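Local coordinates for beta-L-arabinobiosidase (PDB 5MQR), which probably hydrolyses arabinofuranosyl linkages during the breakdown of complex plant pectin by a gut bacterium, and combines sialidase-like and six-hairpin glycosidase modules in one chain, at residues 283-288 against 292-297; 507-512 against 518-523; 823-828 against 951-956. One frame throughout, in Å; residues are numbered along the deposited sequence.

Contact 1: 283-288 against 292-297; sequences LTSISE and HTWAEP
Ser285 and Ser287 both hold OG opposite the backbone N across CA-CB (chi1 -177° and 178°). With CB already pointing toward 292-297, this turn carries each OG to a carbonyl of that segment. Ser285 OG donates to Ala295 O at 2.8 Å, in the carbonyl plane and on a lone pair. Ser287 OG lies 2.8 Å from Thr293 O and probably donates to it, though the destination of its proton is not settled; the same OG accepts from Gly291 N. Between the two serines the backbones join directly, Ala295 N to Ile286 O at 3.0 Å.

The indole of Trp294 lies against the strand. Ser287 CB sits over the face of its six-membered ring, 3.5 Å from the centroid, in a CH-pi contact only 9° off the ring normal. CE3 of Trp294 approaches Ile286 C at 3.5 Å, from an oblique direction. The ring also meets Phe265 with steeply inclined planes, and its NE1 makes a weak bond back to Gly291 O. Thr293 O has one further partner, a water at 2.8 Å that also accepts from Glu288 N. Thr293 OG1 is hydrogen-bonded to Asp289, in the turn that links the two segments.

Ser287, Asp289, Gly291, Thr293 and Trp294 have the spacing and contacts of an Asp box, the sialidase (BNR) repeat signature found where the third strand of a propeller blade turns toward the fourth, here 283-287 and 299-300.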
# COMPACT_ATOMS: atom_id res chain seq x y z
N LEU A 283 15.79 -0.60 -26.06
CA LEU A 283 16.89 0.36 -26.20
C LEU A 283 16.47 1.65 -25.49
O LEU A 283 15.28 2.02 -25.43
CB LEU A 283 17.27 0.65 -27.65
CG LEU A 283 17.80 -0.52 -28.52
CD1 LEU A 283 18.09 -0.06 -29.93
CD2 LEU A 283 19.04 -1.18 -27.96
N THR A 284 17.45 2.33 -24.90
CA THR A 284 17.12 3.45 -24.04
C THR A 284 18.23 4.48 -24.00
O THR A 284 19.41 4.16 -24.14
CB THR A 284 16.72 2.96 -22.65
OG1 THR A 284 16.15 4.04 -21.90
CG2 THR A 284 17.92 2.37 -21.93
N SER A 285 17.83 5.74 -23.84
CA SER A 285 18.77 6.85 -23.73
C SER A 285 18.18 7.99 -22.89
O SER A 285 17.13 7.84 -22.21
CB SER A 285 19.19 7.34 -25.12
OG SER A 285 20.15 8.36 -25.02
N ILE A 286 18.92 9.10 -22.88
CA ILE A 286 18.58 10.28 -22.10
C ILE A 286 18.96 11.49 -22.92
O ILE A 286 19.96 11.46 -23.65
CB ILE A 286 19.42 10.37 -20.81
CG1 ILE A 286 19.24 9.15 -19.92
CG2 ILE A 286 19.08 11.65 -20.04
CD1 ILE A 286 17.99 9.13 -19.07
N SER A 287 18.15 12.54 -22.81
CA SER A 287 18.43 13.83 -23.43
C SER A 287 18.34 14.90 -22.34
O SER A 287 17.42 14.89 -21.53
CB SER A 287 17.43 14.16 -24.54
OG SER A 287 17.69 15.44 -25.10
N GLU A 288 19.32 15.80 -22.35
CA GLU A 288 19.38 16.93 -21.43
C GLU A 288 19.04 18.25 -22.12
O GLU A 288 19.07 19.27 -21.48
CB GLU A 288 20.78 17.01 -20.80
CG GLU A 288 21.14 15.75 -20.03
CD GLU A 288 22.48 15.80 -19.33
OE1 GLU A 288 23.39 16.52 -19.80
OE2 GLU A 288 22.62 15.08 -18.32
N HIS A 292 16.99 17.22 -28.68
CA HIS A 292 17.84 17.50 -29.86
C HIS A 292 19.06 16.56 -29.93
O HIS A 292 19.49 16.21 -31.04
CB HIS A 292 18.32 18.97 -29.89
CG HIS A 292 17.22 19.97 -30.06
ND1 HIS A 292 16.62 20.23 -31.28
CD2 HIS A 292 16.61 20.78 -29.16
CE1 HIS A 292 15.70 21.16 -31.13
NE2 HIS A 292 15.67 21.51 -29.85
N THR A 293 19.63 16.18 -28.77
CA THR A 293 20.77 15.25 -28.70
C THR A 293 20.57 14.21 -27.60
O THR A 293 19.92 14.47 -26.58
CB THR A 293 22.13 15.95 -28.48
OG1 THR A 293 22.16 16.54 -27.17
CG2 THR A 293 22.41 17.03 -29.54
N TRP A 294 21.15 13.03 -27.83
CA TRP A 294 20.88 11.83 -27.03
C TRP A 294 22.17 11.17 -26.62
O TRP A 294 23.13 11.16 -27.39
CB TRP A 294 20.00 10.88 -27.83
CG TRP A 294 18.62 11.45 -28.04
CD1 TRP A 294 18.19 12.18 -29.13
CD2 TRP A 294 17.51 11.38 -27.14
NE1 TRP A 294 16.88 12.55 -28.95
CE2 TRP A 294 16.44 12.08 -27.74
CE3 TRP A 294 17.32 10.81 -25.88
CZ2 TRP A 294 15.20 12.21 -27.14
CZ3 TRP A 294 16.08 10.94 -25.28
CH2 TRP A 294 15.03 11.63 -25.93
N ALA A 295 22.20 10.63 -25.41
CA ALA A 295 23.41 10.02 -24.89
C ALA A 295 23.69 8.71 -25.64
O ALA A 295 22.78 7.92 -25.89
CB ALA A 295 23.31 9.77 -23.39
N GLU A 296 24.95 8.55 -26.04
CA GLU A 296 25.53 7.34 -26.60
C GLU A 296 26.38 6.64 -25.50
O GLU A 296 26.78 7.28 -24.51
CB GLU A 296 26.39 7.68 -27.82
CG GLU A 296 25.65 8.40 -28.96
CD GLU A 296 24.74 7.50 -29.82
OE1 GLU A 296 24.62 6.29 -29.51
OE2 GLU A 296 24.15 7.98 -30.83
N PRO A 297 26.62 5.32 -25.61
CA PRO A 297 26.00 4.43 -26.62
C PRO A 297 24.54 4.10 -26.24
O PRO A 297 24.19 4.12 -25.05
CB PRO A 297 26.88 3.18 -26.53
CG PRO A 297 27.33 3.16 -25.06
CD PRO A 297 27.14 4.55 -24.47
O HOH W 1 21.32 15.66 -24.42

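Contact 2: 507-512 against 518-523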
# COMPACT_ATOMS: atom_id res chain seq x y z
N ASP A 507 -24.29 -29.56 -19.06
CA ASP A 507 -25.35 -30.56 -18.72
C ASP A 507 -26.00 -30.38 -17.34
O ASP A 507 -26.57 -31.31 -16.79
CB ASP A 507 -24.88 -32.02 -18.95
CG ASP A 507 -23.55 -32.36 -18.29
OD1 ASP A 507 -23.08 -31.66 -17.36
OD2 ASP A 507 -22.95 -33.36 -18.73
N GLY A 508 -25.94 -29.16 -16.80
CA GLY A 508 -26.72 -28.80 -15.63
C GLY A 508 -26.14 -29.24 -14.30
O GLY A 508 -26.88 -29.36 -13.33
N ILE A 509 -24.83 -29.46 -14.23
CA ILE A 509 -24.19 -29.95 -13.01
C ILE A 509 -23.30 -28.85 -12.41
O ILE A 509 -22.59 -28.14 -13.12
CB ILE A 509 -23.41 -31.26 -13.27
CG1 ILE A 509 -24.36 -32.38 -13.72
CG2 ILE A 509 -22.66 -31.70 -12.02
CD1 ILE A 509 -23.67 -33.61 -14.29
N PHE A 510 -23.36 -28.68 -11.09
CA PHE A 510 -22.44 -27.83 -10.36
C PHE A 510 -21.45 -28.81 -9.76
O PHE A 510 -21.84 -29.67 -8.95
CB PHE A 510 -23.21 -27.04 -9.29
CG PHE A 510 -22.39 -26.03 -8.52
CD1 PHE A 510 -21.39 -25.27 -9.13
CD2 PHE A 510 -22.66 -25.81 -7.17
CE1 PHE A 510 -20.67 -24.32 -8.40
CE2 PHE A 510 -21.92 -24.88 -6.43
CZ PHE A 510 -20.93 -24.12 -7.05
N ARG A 511 -20.19 -28.74 -10.19
CA ARG A 511 -19.19 -29.74 -9.77
C ARG A 511 -17.87 -29.13 -9.36
O ARG A 511 -17.55 -28.00 -9.71
CB ARG A 511 -18.96 -30.76 -10.87
CG ARG A 511 -18.36 -30.18 -12.15
CD ARG A 511 -18.17 -31.27 -13.23
NE ARG A 511 -17.31 -30.79 -14.33
CZ ARG A 511 -16.78 -31.55 -15.29
NH1 ARG A 511 -17.00 -32.87 -15.33
NH2 ARG A 511 -16.03 -30.99 -16.23
N MSE A 512 -17.10 -29.92 -8.61
CA MSE A 512 -15.79 -29.50 -8.10
C MSE A 512 -14.70 -30.40 -8.63
O MSE A 512 -14.85 -31.64 -8.60
CB MSE A 512 -15.85 -29.58 -6.59
CG MSE A 512 -14.45 -29.41 -6.01
SE MSE A 512 -14.62 -28.83 -4.12
CE MSE A 512 -15.65 -30.33 -3.48
N PHE A 518 -13.95 -35.46 -10.79
CA PHE A 518 -14.79 -34.38 -10.31
C PHE A 518 -15.78 -34.89 -9.30
O PHE A 518 -16.20 -36.03 -9.35
CB PHE A 518 -15.56 -33.80 -11.47
CG PHE A 518 -14.72 -33.00 -12.41
CD1 PHE A 518 -14.00 -33.62 -13.42
CD2 PHE A 518 -14.65 -31.63 -12.29
CE1 PHE A 518 -13.24 -32.89 -14.31
CE2 PHE A 518 -13.88 -30.88 -13.18
CZ PHE A 518 -13.18 -31.51 -14.18
N ALA A 519 -16.16 -34.02 -8.38
CA ALA A 519 -17.28 -34.30 -7.49
C ALA A 519 -18.49 -33.57 -8.04
O ALA A 519 -18.48 -32.36 -8.16
CB ALA A 519 -16.96 -33.84 -6.08
N ASN A 520 -19.51 -34.32 -8.41
CA ASN A 520 -20.77 -33.72 -8.77
C ASN A 520 -21.50 -33.36 -7.48
O ASN A 520 -21.86 -34.23 -6.70
CB ASN A 520 -21.57 -34.69 -9.61
CG ASN A 520 -20.94 -34.94 -10.98
OD1 ASN A 520 -20.00 -34.24 -11.41
ND2 ASN A 520 -21.45 -35.93 -11.67
N MSE A 521 -21.66 -32.07 -7.23
CA MSE A 521 -22.25 -31.60 -5.99
C MSE A 521 -23.76 -31.55 -6.10
O MSE A 521 -24.44 -32.03 -5.21
CB MSE A 521 -21.65 -30.23 -5.64
CG MSE A 521 -20.13 -30.29 -5.45
SE MSE A 521 -19.48 -28.55 -4.82
CE MSE A 521 -19.55 -27.64 -6.56
N MSE A 522 -24.29 -30.99 -7.18
CA MSE A 522 -25.75 -30.89 -7.37
C MSE A 522 -26.10 -30.58 -8.80
O MSE A 522 -25.23 -30.16 -9.57
CB MSE A 522 -26.34 -29.78 -6.49
CG MSE A 522 -25.75 -28.40 -6.79
SE MSE A 522 -26.43 -27.04 -5.53
CE MSE A 522 -28.32 -26.93 -6.04
N ASN A 523 -27.38 -30.77 -9.15
CA ASN A 523 -27.94 -30.21 -10.40
C ASN A 523 -28.36 -28.77 -10.13
O ASN A 523 -28.82 -28.46 -9.04
CB ASN A 523 -29.14 -31.01 -10.88
CG ASN A 523 -28.79 -32.44 -11.21
OD1 ASN A 523 -29.46 -33.35 -10.77
ND2 ASN A 523 -27.73 -32.65 -11.95
O HOH W 2 -18.97 -34.47 -13.79
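Strands 509-512 and 518-523 run antiparallel, their short axes 4.6 Å apart at closest approach and their directions 138° apart. Met512 and Ala519 form a hydrogen-bonded pair with both backbone bonds made, Ala519 N to Met512 O being 2.7 Å. Further along, Phe510 N donates to Met522 O at 2.8 Å, while Phe510 O takes Met521 N at 3.0 Å and, weakly, Met522 N. Two residues thus stand opposite one: a classic beta bulge, which shifts the register before Arg511 pairs with Asn520. The hairpin closes one side of a mixed sheet in the sialidase-like CBM domain, with 518-523 outermost, and strands 542-547 and 550-556 cover the face that carries Phe510, Met512 and Ala519.

At the bulge, selenomethionine Met521 lies over one face of the Phe510 ring: its chain bends at the last torsion (chi3 -78°), and CE rests 3.5 Å from the ring centroid, over its centre. Met522 CG comes to the ring edge.

On the side of Ile509 and Arg511, the extended Arg511 chain lays its guanidinium flat on Phe518, CZ 3.5 Å from the centroid and the planes 4° apart. Glu503 bonds NH2 in a salt bridge, and a water links NH1 to Asn520 OD1. Replacing Phe518 by an alanine removes the ring, and the guanidinium would probably lose its flat cation-pi partner and turn more freely between Glu503 and the water.

Contact 3: 823-828 against 951-956; sequences NSYMYG and SAQTLT
Gln953 reaches across to Tyr825 over a long distance: the two CA atoms, the nearest pair between 823-828 and 951-956, are 11.3 Å apart, and the contact is made by the amide nitrogen of one side chain and the hydroxyl of the other. CB of Gln953 points toward 823-828, but neither it nor CG touches that segment. CG stands opposite the carbonyl carbon, beside the backbone N, and the chain continues extended (chi2 -178°), which spends its full length on covering that distance. CD is still 4.1 Å from Tyr825 OH. The amide nitrogen does the touching: NE2 donates to Tyr825 OH at 3.0 Å with an N-H...O angle of 153°, and the hydroxyl lies close to the amide plane. NE2 also comes 3.6 Å from Tyr825 CE1 and 3.7 Å from CZ, at the edge of the phenol and near its plane rather than over a face. The two side chains meet at about a right angle, with amide and ring planes 45° apart.

Both residues are buried, so the bond pairs two polar groups away from solvent. Around them, Ile890 and Met805 touch the Gln953 side chain, and Trp753 meets the Tyr825 ring. One turn further along Gln953's helix, Thr956 OG1 donates to Ala952 O at 2.7 Å, and that carbonyl takes Thr956 N on the other face of its plane.

Helix 843-864 packs on 820-839, and 972-985 on 948-964. A buried hydrogen bond between distant helices fits the helical core of the MGH1-like module, whose family folds as an (alpha/alpha)6 barrel of the six-hairpin glycosidases.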
# COMPACT_ATOMS: atom_id res chain seq x y z
N ASN A 823 2.10 13.50 43.78
CA ASN A 823 1.14 14.58 43.52
C ASN A 823 0.58 14.59 42.08
O ASN A 823 -0.61 14.79 41.90
CB ASN A 823 1.70 15.94 43.91
CG ASN A 823 1.75 16.11 45.41
OD1 ASN A 823 0.70 16.26 46.05
ND2 ASN A 823 2.96 16.03 46.00
N SER A 824 1.43 14.35 41.08
CA SER A 824 0.97 14.30 39.71
C SER A 824 0.15 13.03 39.50
O SER A 824 -0.85 13.05 38.78
CB SER A 824 2.16 14.32 38.75
OG SER A 824 2.88 15.53 38.85
N TYR A 825 0.60 11.93 40.10
CA TYR A 825 -0.09 10.66 39.97
C TYR A 825 -1.53 10.78 40.49
O TYR A 825 -2.48 10.30 39.87
CB TYR A 825 0.60 9.52 40.74
CG TYR A 825 2.02 9.15 40.39
CD1 TYR A 825 2.65 9.56 39.21
CD2 TYR A 825 2.73 8.32 41.25
CE1 TYR A 825 3.96 9.18 38.93
CE2 TYR A 825 4.02 7.93 40.97
CZ TYR A 825 4.64 8.37 39.82
OH TYR A 825 5.93 7.96 39.59
N MSE A 826 -1.68 11.42 41.64
CA MSE A 826 -2.99 11.56 42.27
C MSE A 826 -3.81 12.53 41.47
O MSE A 826 -5.01 12.29 41.27
CB MSE A 826 -2.89 11.92 43.73
CG MSE A 826 -2.20 10.80 44.53
SE MSE A 826 -3.15 9.09 44.50
CE MSE A 826 -4.71 9.55 45.60
N TYR A 827 -3.19 13.61 40.96
CA TYR A 827 -3.87 14.48 39.99
C TYR A 827 -4.45 13.64 38.84
O TYR A 827 -5.65 13.73 38.54
CB TYR A 827 -2.94 15.56 39.43
CG TYR A 827 -3.57 16.28 38.27
CD1 TYR A 827 -4.52 17.27 38.48
CD2 TYR A 827 -3.26 15.93 36.96
CE1 TYR A 827 -5.14 17.92 37.41
CE2 TYR A 827 -3.87 16.57 35.89
CZ TYR A 827 -4.80 17.56 36.12
OH TYR A 827 -5.39 18.18 35.05
N GLY A 828 -3.59 12.85 38.21
CA GLY A 828 -3.96 11.96 37.12
C GLY A 828 -5.08 10.99 37.46
O GLY A 828 -6.01 10.80 36.66
N SER A 951 13.03 7.41 32.06
CA SER A 951 13.08 7.82 30.66
C SER A 951 11.67 7.67 30.01
O SER A 951 11.20 8.55 29.28
CB SER A 951 14.12 6.98 29.89
OG SER A 951 15.40 7.20 30.41
N ALA A 952 10.99 6.59 30.34
CA ALA A 952 9.65 6.35 29.82
C ALA A 952 8.64 7.38 30.30
O ALA A 952 7.78 7.85 29.50
CB ALA A 952 9.19 4.94 30.16
N GLN A 953 8.70 7.70 31.59
CA GLN A 953 7.88 8.78 32.12
C GLN A 953 8.18 10.10 31.39
O GLN A 953 7.26 10.79 30.92
CB GLN A 953 8.11 8.97 33.62
CG GLN A 953 7.48 7.86 34.43
CD GLN A 953 7.65 8.08 35.92
OE1 GLN A 953 8.78 8.24 36.41
NE2 GLN A 953 6.53 8.11 36.65
N THR A 954 9.47 10.46 31.33
CA THR A 954 9.89 11.68 30.68
C THR A 954 9.46 11.77 29.20
O THR A 954 8.95 12.79 28.74
CB THR A 954 11.41 11.82 30.79
OG1 THR A 954 11.81 11.78 32.17
CG2 THR A 954 11.90 13.14 30.12
N LEU A 955 9.66 10.68 28.46
CA LEU A 955 9.30 10.64 27.04
C LEU A 955 7.79 10.69 26.81
O LEU A 955 7.34 11.27 25.83
CB LEU A 955 9.93 9.42 26.37
CG LEU A 955 11.44 9.57 26.16
CD1 LEU A 955 12.12 8.22 25.99
CD2 LEU A 955 11.77 10.47 24.98
N THR A 956 7.02 10.10 27.71
CA THR A 956 5.57 10.10 27.63
C THR A 956 5.09 11.51 27.83
O THR A 956 4.29 12.03 27.07
CB THR A 956 4.96 9.14 28.69
OG1 THR A 956 5.35 7.81 28.36
CG2 THR A 956 3.42 9.22 28.72

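How the contacts relate
The three contacts lie in separate modules, their centres 61 to 67 Å apart, and share no strand or helix. Contacts 1 and 2 are local, each joining neighbouring parts of the chain and partly exposed; both touching residues of contact 3 are buried, and it brings together segments more than 120 residues apart in the chain. Contact 1 works mainly through hydroxyl and backbone bonds around an indole at a propeller turn. Contact 2 is a true strand pair and has the largest interface of the three, with apolar selenomethionine packing on one side and a charged stack on the other. Contact 3 covers little surface and rests on a single side-chain hydrogen bond.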